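PDB 3H2G: esterase, which hydrolyses ester bonds as a cell wall-degrading virulence enzyme of the rice pathogen Xanthomonas oryzae. Local coordinates for residues 39-44 with 114-119; 227-232 with 372-377; 255-260 with 292-297. All coordinates share one frame; numbering follows the deposited sequence.

Contact 1 (39-44 with 114-119)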
loop_
_atom_site.group_PDB
_atom_site.type_symbol
_atom_site.label_atom_id
_atom_site.label_comp_id
_atom_site.label_asym_id
_atom_site.label_seq_id
_atom_site.Cartn_x
_atom_site.Cartn_y
_atom_site.Cartn_z
ATOM N N GLN A 39 -11.552 22.357 -7.567
ATOM C CA GLN A 39 -10.766 23.433 -6.979
ATOM C C GLN A 39 -10.357 23.059 -5.562
ATOM O O GLN A 39 -11.156 22.519 -4.796
ATOM C CB GLN A 39 -11.569 24.734 -6.956
ATOM C CG GLN A 39 -11.876 25.300 -8.335
ATOM C CD GLN A 39 -12.621 26.618 -8.266
ATOM O OE1 GLN A 39 -12.155 27.576 -7.649
ATOM N NE2 GLN A 39 -13.786 26.672 -8.900
ATOM N N ALA A 40 -9.104 23.337 -5.218
ATOM C CA ALA A 40 -8.607 23.032 -3.883
ATOM C C ALA A 40 -9.250 23.987 -2.894
ATOM O O ALA A 40 -9.641 25.097 -3.256
ATOM C CB ALA A 40 -7.086 23.185 -3.839
ATOM N N LYS A 41 -9.378 23.557 -1.645
ATOM C CA LYS A 41 -9.954 24.431 -0.634
ATOM C C LYS A 41 -8.931 24.734 0.449
ATOM O O LYS A 41 -9.121 25.651 1.244
ATOM C CB LYS A 41 -11.196 23.798 0.002
ATOM C CG LYS A 41 -10.918 22.582 0.863
ATOM C CD LYS A 41 -11.945 22.457 1.988
ATOM C CE LYS A 41 -13.368 22.421 1.456
ATOM N NZ LYS A 41 -14.363 22.327 2.563
ATOM N N CYS A 42 -7.835 23.980 0.455
ATOM C CA CYS A 42 -6.798 24.136 1.476
ATOM C C CYS A 42 -5.375 24.278 0.953
ATOM O O CYS A 42 -5.041 23.774 -0.123
ATOM C CB CYS A 42 -6.806 22.913 2.403
ATOM S SG CYS A 42 -8.438 22.454 3.054
ATOM N N ASN A 43 -4.541 24.967 1.730
ATOM C CA ASN A 43 -3.124 25.076 1.404
ATOM C C ASN A 43 -2.663 23.751 2.021
ATOM O O ASN A 43 -3.353 23.208 2.888
ATOM C CB ASN A 43 -2.439 26.230 2.156
ATOM C CG ASN A 43 -3.001 27.597 1.801
ATOM O OD1 ASN A 43 -3.205 27.920 0.631
ATOM N ND2 ASN A 43 -3.230 28.419 2.822
ATOM N N VAL A 44 -1.523 23.223 1.595
ATOM C CA VAL A 44 -1.052 21.957 2.152
ATOM C C VAL A 44 0.399 22.023 2.603
ATOM O O VAL A 44 1.278 22.406 1.836
ATOM C CB VAL A 44 -1.191 20.806 1.126
ATOM C CG1 VAL A 44 -0.668 19.506 1.727
ATOM C CG2 VAL A 44 -2.646 20.650 0.713
ATOM N N ALA A 114 -5.489 16.069 0.869
ATOM C CA ALA A 114 -5.050 17.110 1.796
ATOM C C ALA A 114 -5.622 18.472 1.410
ATOM O O ALA A 114 -5.948 19.287 2.275
ATOM C CB ALA A 114 -3.523 17.177 1.832
ATOM N N SER A 115 -5.742 18.712 0.108
ATOM C CA SER A 115 -6.257 19.984 -0.391
ATOM C C SER A 115 -7.735 20.156 -0.079
ATOM O O SER A 115 -8.285 21.248 -0.235
ATOM C CB SER A 115 -6.058 20.079 -1.899
ATOM O OG SER A 115 -6.919 19.174 -2.570
ATOM N N GLN A 116 -8.376 19.074 0.350
ATOM C CA GLN A 116 -9.792 19.108 0.682
ATOM C C GLN A 116 -10.047 19.011 2.185
ATOM O O GLN A 116 -11.188 18.823 2.613
ATOM C CB GLN A 116 -10.533 17.982 -0.046
ATOM C CG GLN A 116 -10.591 18.144 -1.558
ATOM C CD GLN A 116 -11.177 19.481 -1.994
ATOM O OE1 GLN A 116 -12.080 20.022 -1.351
ATOM N NE2 GLN A 116 -10.675 20.011 -3.105
ATOM N N GLY A 117 -8.989 19.119 2.983
ATOM C CA GLY A 117 -9.158 19.081 4.427
ATOM C C GLY A 117 -8.815 17.788 5.139
ATOM O O GLY A 117 -9.065 17.658 6.336
ATOM N N TYR A 118 -8.255 16.825 4.417
ATOM C CA TYR A 118 -7.881 15.559 5.031
ATOM C C TYR A 118 -6.434 15.583 5.509
ATOM O O TYR A 118 -5.532 15.923 4.749
ATOM C CB TYR A 118 -8.036 14.398 4.041
ATOM C CG TYR A 118 -9.461 14.041 3.693
ATOM C CD1 TYR A 118 -10.166 14.755 2.726
ATOM C CD2 TYR A 118 -10.106 12.984 4.336
ATOM C CE1 TYR A 118 -11.480 14.424 2.404
ATOM C CE2 TYR A 118 -11.422 12.646 4.026
ATOM C CZ TYR A 118 -12.101 13.369 3.060
ATOM O OH TYR A 118 -13.398 13.043 2.751
ATOM N N VAL A 119 -6.210 15.239 6.773
ATOM C CA VAL A 119 -4.846 15.161 7.280
ATOM C C VAL A 119 -4.413 13.779 6.801
ATOM O O VAL A 119 -5.109 12.791 7.042
ATOM C CB VAL A 119 -4.796 15.225 8.822
ATOM C CG1 VAL A 119 -3.376 14.957 9.314
ATOM C CG2 VAL A 119 -5.249 16.596 9.297
#

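Contact 2 (227-232 with 372-377)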
loop_
_atom_site.group_PDB
_atom_site.type_symbol
_atom_site.label_atom_id
_atom_site.label_comp_id
_atom_site.label_asym_id
_atom_site.label_seq_id
_atom_site.Cartn_x
_atom_site.Cartn_y
_atom_site.Cartn_z
ATOM N N GLU A 227 -2.033 -9.986 -19.386
ATOM C CA GLU A 227 -0.677 -10.352 -19.009
ATOM C C GLU A 227 -0.226 -9.677 -17.716
ATOM O O GLU A 227 -0.411 -8.473 -17.534
ATOM C CB GLU A 227 0.291 -9.986 -20.139
ATOM C CG GLU A 227 1.759 -10.183 -19.791
ATOM C CD GLU A 227 2.682 -9.698 -20.890
ATOM O OE1 GLU A 227 2.804 -10.393 -21.922
ATOM O OE2 GLU A 227 3.274 -8.613 -20.725
ATOM N N ASN A 228 0.362 -10.465 -16.821
ATOM C CA ASN A 228 0.871 -9.953 -15.555
ATOM C C ASN A 228 2.315 -9.546 -15.814
ATOM O O ASN A 228 3.262 -10.146 -15.299
ATOM C CB ASN A 228 0.799 -11.036 -14.477
ATOM C CG ASN A 228 1.359 -10.572 -13.157
ATOM O OD1 ASN A 228 1.173 -9.418 -12.764
ATOM N ND2 ASN A 228 2.041 -11.472 -12.452
ATOM N N THR A 229 2.449 -8.507 -16.627
ATOM C CA THR A 229 3.724 -7.958 -17.069
ATOM C C THR A 229 4.804 -7.737 -16.012
ATOM O O THR A 229 5.987 -7.973 -16.269
ATOM C CB THR A 229 3.465 -6.640 -17.812
ATOM O OG1 THR A 229 2.435 -6.858 -18.786
ATOM C CG2 THR A 229 4.726 -6.146 -18.514
ATOM N N PHE A 230 4.408 -7.288 -14.827
ATOM C CA PHE A 230 5.373 -7.021 -13.766
ATOM C C PHE A 230 5.523 -8.199 -12.804
ATOM O O PHE A 230 6.098 -8.059 -11.726
ATOM C CB PHE A 230 4.944 -5.769 -12.992
ATOM C CG PHE A 230 4.447 -4.653 -13.874
ATOM C CD1 PHE A 230 5.220 -4.184 -14.933
ATOM C CD2 PHE A 230 3.199 -4.076 -13.652
ATOM C CE1 PHE A 230 4.756 -3.160 -15.758
ATOM C CE2 PHE A 230 2.728 -3.053 -14.470
ATOM C CZ PHE A 230 3.507 -2.594 -15.526
ATOM N N GLY A 231 5.020 -9.360 -13.216
ATOM C CA GLY A 231 5.070 -10.551 -12.383
ATOM C C GLY A 231 6.428 -11.023 -11.891
ATOM O O GLY A 231 6.554 -11.463 -10.746
ATOM N N ILE A 232 7.447 -10.952 -12.740
ATOM C CA ILE A 232 8.771 -11.396 -12.322
ATOM C C ILE A 232 9.319 -10.501 -11.212
ATOM O O ILE A 232 9.907 -10.988 -10.247
ATOM C CB ILE A 232 9.749 -11.429 -13.513
ATOM C CG1 ILE A 232 9.317 -12.533 -14.483
ATOM C CG2 ILE A 232 11.176 -11.676 -13.024
ATOM C CD1 ILE A 232 10.245 -12.727 -15.651
ATOM N N ASN A 372 -7.835 -3.769 -21.206
ATOM C CA ASN A 372 -7.271 -4.641 -20.178
ATOM C C ASN A 372 -5.761 -4.616 -20.341
ATOM O O ASN A 372 -5.245 -4.803 -21.443
ATOM C CB ASN A 372 -7.792 -6.073 -20.327
ATOM C CG ASN A 372 -9.241 -6.210 -19.907
ATOM O OD1 ASN A 372 -9.892 -5.228 -19.555
ATOM N ND2 ASN A 372 -9.754 -7.434 -19.939
ATOM N N SER A 373 -5.051 -4.386 -19.242
ATOM C CA SER A 373 -3.601 -4.305 -19.293
ATOM C C SER A 373 -3.001 -4.238 -17.900
ATOM O O SER A 373 -3.667 -3.845 -16.943
ATOM C CB SER A 373 -3.194 -3.054 -20.086
ATOM O OG SER A 373 -1.825 -2.739 -19.911
ATOM N N ALA A 374 -1.734 -4.625 -17.794
ATOM C CA ALA A 374 -1.033 -4.580 -16.519
ATOM C C ALA A 374 -0.886 -3.113 -16.124
ATOM O O ALA A 374 -0.877 -2.774 -14.942
ATOM C CB ALA A 374 0.340 -5.223 -16.658
ATOM N N PHE A 375 -0.784 -2.247 -17.129
ATOM C CA PHE A 375 -0.626 -0.813 -16.906
ATOM C C PHE A 375 -1.899 -0.109 -16.457
ATOM O O PHE A 375 -1.856 1.046 -16.027
ATOM C CB PHE A 375 -0.093 -0.136 -18.172
ATOM C CG PHE A 375 1.277 -0.599 -18.573
ATOM C CD1 PHE A 375 1.439 -1.711 -19.393
ATOM C CD2 PHE A 375 2.409 0.059 -18.102
ATOM C CE1 PHE A 375 2.712 -2.162 -19.739
ATOM C CE2 PHE A 375 3.687 -0.386 -18.442
ATOM C CZ PHE A 375 3.835 -1.499 -19.262
ATOM N N ALA A 376 -3.034 -0.790 -16.559
ATOM C CA ALA A 376 -4.295 -0.190 -16.138
ATOM C C ALA A 376 -4.299 -0.093 -14.616
ATOM O O ALA A 376 -5.092 0.643 -14.027
ATOM C CB ALA A 376 -5.472 -1.033 -16.622
ATOM N N HIS A 377 -3.394 -0.842 -13.988
ATOM C CA HIS A 377 -3.267 -0.860 -12.535
ATOM C C HIS A 377 -2.950 0.541 -12.007
ATOM O O HIS A 377 -3.625 1.042 -11.109
ATOM C CB HIS A 377 -2.159 -1.842 -12.130
ATOM C CG HIS A 377 -1.998 -2.014 -10.646
ATOM N ND1 HIS A 377 -3.015 -2.461 -9.831
ATOM C CD2 HIS A 377 -0.922 -1.835 -9.842
ATOM C CE1 HIS A 377 -2.574 -2.551 -8.587
ATOM N NE2 HIS A 377 -1.306 -2.178 -8.568
HETATM O O HOH W 1 0.025 -5.853 -19.784
#

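Contact 3 (255-260 with 292-297)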
loop_
_atom_site.group_PDB
_atom_site.type_symbol
_atom_site.label_atom_id
_atom_site.label_comp_id
_atom_site.label_asym_id
_atom_site.label_seq_id
_atom_site.Cartn_x
_atom_site.Cartn_y
_atom_site.Cartn_z
ATOM N N GLN A 255 17.652 -22.512 -4.661
ATOM C CA GLN A 255 16.621 -23.535 -4.506
ATOM C C GLN A 255 15.368 -23.123 -5.271
ATOM O O GLN A 255 14.586 -23.968 -5.718
ATOM C CB GLN A 255 16.259 -23.712 -3.029
ATOM C CG GLN A 255 17.334 -24.389 -2.192
ATOM C CD GLN A 255 16.984 -24.417 -0.717
ATOM O OE1 GLN A 255 15.912 -24.887 -0.327
ATOM N NE2 GLN A 255 17.887 -23.916 0.113
ATOM N N VAL A 256 15.200 -21.814 -5.433
ATOM C CA VAL A 256 14.029 -21.256 -6.099
ATOM C C VAL A 256 14.285 -20.585 -7.449
ATOM O O VAL A 256 13.443 -20.658 -8.345
ATOM C CB VAL A 256 13.329 -20.231 -5.167
ATOM C CG1 VAL A 256 12.176 -19.547 -5.893
ATOM C CG2 VAL A 256 12.830 -20.937 -3.909
ATOM N N PHE A 257 15.436 -19.933 -7.595
ATOM C CA PHE A 257 15.759 -19.236 -8.838
ATOM C C PHE A 257 16.910 -19.890 -9.589
ATOM O O PHE A 257 17.834 -20.430 -8.980
ATOM C CB PHE A 257 16.151 -17.776 -8.562
ATOM C CG PHE A 257 15.165 -17.018 -7.711
ATOM C CD1 PHE A 257 15.240 -17.064 -6.323
ATOM C CD2 PHE A 257 14.170 -16.242 -8.302
ATOM C CE1 PHE A 257 14.340 -16.348 -5.530
ATOM C CE2 PHE A 257 13.265 -15.522 -7.520
ATOM C CZ PHE A 257 13.353 -15.576 -6.131
ATOM N N GLN A 258 16.850 -19.831 -10.915
ATOM C CA GLN A 258 17.911 -20.388 -11.747
ATOM C C GLN A 258 19.042 -19.364 -11.787
ATOM O O GLN A 258 18.855 -18.212 -11.395
ATOM C CB GLN A 258 17.407 -20.623 -13.176
ATOM C CG GLN A 258 16.344 -21.704 -13.320
ATOM C CD GLN A 258 16.028 -21.999 -14.777
ATOM O OE1 GLN A 258 16.936 -22.157 -15.594
ATOM N NE2 GLN A 258 14.744 -22.081 -15.108
ATOM N N ASP A 259 20.221 -19.776 -12.241
ATOM C CA ASP A 259 21.319 -18.826 -12.350
ATOM C C ASP A 259 21.072 -18.051 -13.641
ATOM O O ASP A 259 20.392 -18.546 -14.542
ATOM C CB ASP A 259 22.676 -19.543 -12.405
ATOM C CG ASP A 259 22.685 -20.723 -13.359
ATOM O OD1 ASP A 259 21.732 -20.874 -14.155
ATOM O OD2 ASP A 259 23.662 -21.503 -13.313
ATOM N N PRO A 260 21.598 -16.821 -13.744
ATOM C CA PRO A 260 22.403 -16.090 -12.763
ATOM C C PRO A 260 21.525 -15.293 -11.796
ATOM O O PRO A 260 22.020 -14.543 -10.958
ATOM C CB PRO A 260 23.236 -15.170 -13.645
ATOM C CG PRO A 260 22.235 -14.758 -14.669
ATOM C CD PRO A 260 21.527 -16.068 -15.011
ATOM N N SER A 292 12.573 -19.660 -17.571
ATOM C CA SER A 292 14.027 -19.664 -17.525
ATOM C C SER A 292 14.487 -18.921 -16.275
ATOM O O SER A 292 15.676 -18.897 -15.957
ATOM C CB SER A 292 14.600 -18.984 -18.771
ATOM O OG SER A 292 14.309 -17.600 -18.775
ATOM N N TYR A 293 13.533 -18.325 -15.566
ATOM C CA TYR A 293 13.827 -17.556 -14.358
ATOM C C TYR A 293 13.742 -18.399 -13.085
ATOM O O TYR A 293 14.708 -18.509 -12.331
ATOM C CB TYR A 293 12.855 -16.382 -14.251
ATOM C CG TYR A 293 13.177 -15.432 -13.124
ATOM C CD1 TYR A 293 14.350 -14.676 -13.142
ATOM C CD2 TYR A 293 12.311 -15.287 -12.040
ATOM C CE1 TYR A 293 14.655 -13.796 -12.109
ATOM C CE2 TYR A 293 12.604 -14.410 -10.999
ATOM C CZ TYR A 293 13.779 -13.669 -11.041
ATOM O OH TYR A 293 14.086 -12.806 -10.022
ATOM N N PHE A 294 12.573 -18.979 -12.841
ATOM C CA PHE A 294 12.375 -19.817 -11.664
ATOM C C PHE A 294 12.850 -21.234 -11.932
ATOM O O PHE A 294 12.833 -21.694 -13.076
ATOM C CB PHE A 294 10.890 -19.874 -11.291
ATOM C CG PHE A 294 10.332 -18.568 -10.817
ATOM C CD1 PHE A 294 10.774 -18.004 -9.625
ATOM C CD2 PHE A 294 9.365 -17.896 -11.561
ATOM C CE1 PHE A 294 10.263 -16.788 -9.176
ATOM C CE2 PHE A 294 8.845 -16.675 -11.120
ATOM C CZ PHE A 294 9.297 -16.123 -9.925
ATOM N N GLN A 295 13.282 -21.923 -10.879
ATOM C CA GLN A 295 13.692 -23.316 -11.011
ATOM C C GLN A 295 12.429 -24.044 -11.459
ATOM O O GLN A 295 11.344 -23.779 -10.940
ATOM C CB GLN A 295 14.152 -23.872 -9.661
ATOM C CG GLN A 295 15.536 -23.412 -9.237
ATOM C CD GLN A 295 16.634 -24.051 -10.063
ATOM O OE1 GLN A 295 16.363 -24.805 -10.995
ATOM N NE2 GLN A 295 17.885 -23.756 -9.721
ATOM N N PRO A 296 12.548 -24.965 -12.429
ATOM C CA PRO A 296 11.384 -25.709 -12.921
ATOM C C PRO A 296 10.602 -26.431 -11.819
ATOM O O PRO A 296 9.373 -26.497 -11.868
ATOM C CB PRO A 296 11.996 -26.670 -13.937
ATOM C CG PRO A 296 13.163 -25.874 -14.472
ATOM C CD PRO A 296 13.755 -25.304 -13.205
ATOM N N GLY A 297 11.317 -26.964 -10.833
ATOM C CA GLY A 297 10.666 -27.662 -9.734
ATOM C C GLY A 297 9.754 -26.746 -8.936
ATOM O O GLY A 297 8.577 -27.054 -8.720
HETATM O O HOH W 2 18.181 -19.273 -16.849
#

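Contact 1 (39-44 with 114-119)
Ser-115 and Gln-116, in the turn that leaves helix 108-114, meet the chain that runs into strand 43-54. The carbonyl O of Ser-115 receives two successive backbone amides: Lys-41 N at 2.9 Å and Cys-42 N in a weaker, more bent bond. Ser-115 CB packs on Ala-40 CB at 3.8 Å, while its hydroxyl is taken by Thr-111 O of the helix. Gly-117, with positive phi, is the C-prime residue of a Schellman motif that ends the helix; its N binds Ala-114 O, and strand 119-123 of the alpha/beta-hydrolase sheet follows. Gln-116 starts away from residues 39-44, but a bend at chi2 (-55°) turns CD back. Gln-116 NE2 then donates to Gln-39 O at 3.1 Å, with the acceptor in the amide plane and the donor above the carbonyl plane. The Lys-41 chain crosses this glutamine at about a right angle, its CG 3.6 Å from Gln-116 OE1. Cys-42 SG, disulfide-bonded to Cys-75, lies 3.4 Å from Gly-117 N. Farther along, Val-44 CG1 rests on Ala-114 CB at 3.7 Å, beside Leu-68 and Ile-21.

Contact 2 (227-232 with 372-377)
Phe-230 and Phe-375 both carry CG anti to their own carbonyl carbon, beside the backbone N (chi1 -42° and -63°), and from these positions their rings come together as a T-shaped pair. The planes stand at 85° and the centroids are 5.1 Å apart. Phe-230 supplies the edge: its CZ sits over one face of Phe-375, offset toward the rim, and comes within 3.7 Å of Phe-375 CE2. Phe-279 of helix 275-280 touches both rings and meets Phe-230 in a further edge-to-face pair.

Next to this pair, the methyl of Ala-374 is wedged between backbone and side chains of the other segment. Ala-374 CB lies 3.4 Å from Thr-229 OG1, equally near the carbonyl O of Glu-227, and 3.9 Å from Phe-230 CE2. Thr-229 CB in turn packs against one face of the Phe-230 ring. The polar link is a relay through one water, which accepts from Ala-374 N at 2.9 Å and donates to Thr-229 OG1 at 2.8 Å. Thr-229 OG1 in turn donates a hydrogen bond to Glu-227 OE2, 2.7 Å away, on its anti lone pair, so the hydroxyl accepts from the water and donates to the carboxylate, which sets its orientation. The nearby carboxylate would be expected to strengthen the water bond by polarising the hydroxyl.

Ser-373 OG accepts from Phe-375 N, a capping bond on the turn that leads into helix 376-396. His-377 follows directly on this turn; its ND1 hydrogen-bonds Asp-336 and its NE2 Ser-176, itself on a GxSxG sequence. The arrangement is consistent with the Ser-His-Asp catalytic triad and nucleophile elbow of alpha/beta hydrolases, with Phe-230 packed on Phe-375 of the very turn that leads to the histidine.

Contact 3 (255-260 with 292-297)
The ring of Phe-257 has Val-256 CG1 over one face, offset toward the rim, and Tyr-293 CE2 in plane at its edge. Tyr-293 CD2 lies over the centre of one face of the Phe-294 ring, while Val-256 O sits at the edge of that same ring. Together the three rings form an aromatic cluster beside a single antiparallel beta bridge, in which Phe-257 and Phe-294 are a non-hydrogen-bonded pair. The bridge ties the loop after helix 231-246 to the break between helices 290-293 and 296-304, within the helical region between strands 198-205 and 328-332.

Phe-257 turns its edge toward the face of Tyr-293 in an offset edge-to-face pair, planes at 74°, with Phe-257 CD2 3.6 Å from Tyr-293 CE2. Phe-294 lies alongside Phe-257, pointing the same way, and its CE1 comes to 3.7 Å from Phe-257 CE2. Ile-239 of helix 231-246 packs on both phenylalanines, and Tyr-293 OH bonds Ser-236 of that helix.

Two nearly straight backbone bonds flank the bridged pair: Gln-295 N to Val-256 O at 2.8 Å and Gln-258 N to Tyr-293 O at 2.9 Å. Gln-295 CG, beside the backbone N (chi1 -76°), lies 3.6 Å from Val-256 C, and the chain then bends at chi2; Gln-295 NE2 is held by Gly-254 O. Gln-258 instead extends beyond CG and runs across residues 292-296, its CD 3.3 Å from Ser-292 O. Gln-258 NE2 makes a weak hydrogen bond to Lys-291 O. The chief bond of this amide is to Phe-294 O, 2.8 Å from Gln-258 NE2 and almost straight at 177°, with the acceptor in the amide plane and the donor well above the carbonyl plane.

In the fold
Contact 1 is a buried joint at one end of the molecule, contact 3 a partly buried one across the chain's centre from it, about 49 Å away between centres; contact 2 is a surface contact. Contacts 1 and 3 both combine two backbone bonds with one from a glutamine amide to a backbone carbonyl, the first beside sheet strands, the second among helices. Contact 2 relies on a water and aromatic packing, next to the probable triad histidine. Helix 231-246 joins contacts 2 and 3: it starts in 227-232, and Ile-232 CG2 touches Tyr-293 CE2 at 3.7 Å. Helix 376-396, which begins in contact 2, reaches toward contact 1, where Arg-389 meets Gln-116 and Asp-394 bonds Tyr-118.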